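Local atomic coordinates of probable 2-dehydro-3-deoxygalactonokinase DgoK1 (Sinorhizobium meliloti, PDB entry 3T69), a protein that probably phosphorylates 2-dehydro-3-deoxy-D-galactonate with ATP, a step in the breakdown of galactose by the DeLey-Doudoroff pathway. Residues B[176-179]-B[180-184]. Residues are numbered along the deposited sequence; the frame is centred on the assembly and turned at random.
Sequences DTIA and RHTIL
Arg180 N and His181 N close the last regular turn of helix 171-181 on the carbonyls four residues back: Arg180 N donates to Asp176 O at 3.0 Å and His181 N to Thr177 O at 2.9 Å. The next bond of the series is weak, Thr182 N lying 3.5 Å from Ile178 O, and Thr182, with psi 174°, is the first residue to leave helical geometry. Its hydroxyl reinforces that bond: Thr182 OG1 donates to the same Ile178 O at 3.0 Å, the donor tilted somewhat from the carbonyl plane. A chi1 of 76° turns OG1 back toward the helix end, from where it also accepts Leu184 N at 3.2 Å, a capping bond ahead of helix 185-188. Next to these bonds, Ile178 CG2 meets Leu184 CD2 at 3.9 Å, the two side chains running alongside each other in a common direction; both also touch Leu240 of helix 233-252. On the exposed flank the Arg180 chain bends at chi3, which brings one guanidinium face over His181 CE1 near the rim of the group, while Arg180 CB lies over one face of the imidazole, displaced toward its rim. The His181 ring stacks on His181 of the second subunit, and Ile183 N is hydrogen-bonded to Glu173 of that subunit, placing this helix end at the dimer interface. One buried hydroxyl, acting as both donor and acceptor, thus satisfies a carbonyl that the backbone N-H reaches only weakly where the helix ends, and ties the end of helix 171-181 to the turn leading into helix 185-188.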
loop_
_atom_site.group_PDB
_atom_site.type_symbol
_atom_site.label_atom_id
_atom_site.label_comp_id
_atom_site.label_asym_id
_atom_site.label_seq_id
_atom_site.Cartn_x
_atom_site.Cartn_y
_atom_site.Cartn_z
ATOM N N ASP B 176 1.759 -7.239 -3.689
ATOM C CA ASP B 176 3.015 -7.868 -3.277
ATOM C C ASP B 176 3.640 -7.275 -2.045
ATOM O O ASP B 176 3.992 -8.017 -1.110
ATOM C CB ASP B 176 4.002 -8.019 -4.441
ATOM C CG ASP B 176 3.594 -9.173 -5.356
ATOM O OD1 ASP B 176 3.022 -8.917 -6.443
ATOM O OD2 ASP B 176 3.754 -10.352 -4.938
ATOM N N THR B 177 3.779 -5.954 -1.991
ATOM C CA THR B 177 4.520 -5.453 -0.843
ATOM C C THR B 177 3.685 -5.492 0.430
ATOM O O THR B 177 4.223 -5.663 1.509
ATOM C CB THR B 177 5.198 -4.137 -1.095
ATOM O OG1 THR B 177 4.204 -3.151 -1.352
ATOM C CG2 THR B 177 6.095 -4.313 -2.334
ATOM N N ILE B 178 2.369 -5.376 0.280
ATOM C CA ILE B 178 1.497 -5.482 1.423
ATOM C C ILE B 178 1.533 -6.925 1.915
ATOM O O ILE B 178 1.708 -7.135 3.121
ATOM C CB ILE B 178 0.078 -5.022 1.129
ATOM C CG1 ILE B 178 0.088 -3.547 0.774
ATOM C CG2 ILE B 178 -0.824 -5.267 2.334
ATOM C CD1 ILE B 178 -1.273 -2.984 0.560
ATOM N N ALA B 179 1.426 -7.896 0.995
ATOM C CA ALA B 179 1.465 -9.305 1.365
ATOM C C ALA B 179 2.786 -9.743 2.020
ATOM O O ALA B 179 2.779 -10.630 2.874
ATOM C CB ALA B 179 1.127 -10.199 0.170
ATOM N N ARG B 180 3.908 -9.129 1.628
ATOM C CA ARG B 180 5.244 -9.545 2.144
ATOM C C ARG B 180 5.804 -8.721 3.319
ATOM O O ARG B 180 6.541 -9.243 4.135
ATOM C CB ARG B 180 6.294 -9.596 1.017
ATOM C CG ARG B 180 6.128 -10.749 -0.028
ATOM C CD ARG B 180 7.142 -10.621 -1.218
ATOM N NE ARG B 180 8.504 -11.067 -0.851
ATOM C CZ ARG B 180 9.653 -10.526 -1.289
ATOM N NH1 ARG B 180 9.671 -9.474 -2.122
ATOM N NH2 ARG B 180 10.809 -11.036 -0.874
ATOM N N HIS B 181 5.478 -7.438 3.401
ATOM C CA HIS B 181 6.191 -6.556 4.318
ATOM C C HIS B 181 5.366 -5.813 5.383
ATOM O O HIS B 181 5.942 -5.117 6.177
ATOM C CB HIS B 181 7.038 -5.558 3.533
ATOM C CG HIS B 181 8.119 -6.189 2.710
ATOM N ND1 HIS B 181 8.133 -6.132 1.326
ATOM C CD2 HIS B 181 9.220 -6.897 3.074
ATOM C CE1 HIS B 181 9.203 -6.763 0.876
ATOM N NE2 HIS B 181 9.869 -7.248 1.913
ATOM N N THR B 182 4.042 -5.959 5.414
ATOM C CA THR B 182 3.253 -5.384 6.477
ATOM C C THR B 182 2.726 -6.457 7.407
ATOM O O THR B 182 2.838 -7.675 7.137
ATOM C CB THR B 182 2.045 -4.581 5.935
ATOM O OG1 THR B 182 1.006 -5.459 5.501
ATOM C CG2 THR B 182 2.441 -3.660 4.810
ATOM N N ILE B 183 2.092 -6.027 8.493
ATOM C CA ILE B 183 1.501 -6.977 9.424
ATOM C C ILE B 183 0.609 -8.013 8.733
ATOM O O ILE B 183 0.452 -9.120 9.226
ATOM C CB ILE B 183 0.730 -6.258 10.566
ATOM C CG1 ILE B 183 0.569 -7.182 11.732
ATOM C CG2 ILE B 183 -0.634 -5.719 10.112
ATOM C CD1 ILE B 183 1.878 -7.473 12.415
ATOM N N LEU B 184 -0.001 -7.675 7.614
ATOM C CA LEU B 184 -0.916 -8.608 6.969
ATOM C C LEU B 184 -0.247 -9.898 6.463
ATOM O O LEU B 184 -0.937 -10.855 6.088
ATOM C CB LEU B 184 -1.639 -7.921 5.814
ATOM C CG LEU B 184 -2.991 -7.225 6.064
ATOM C CD1 LEU B 184 -2.976 -6.123 7.089
ATOM C CD2 LEU B 184 -3.474 -6.665 4.761
#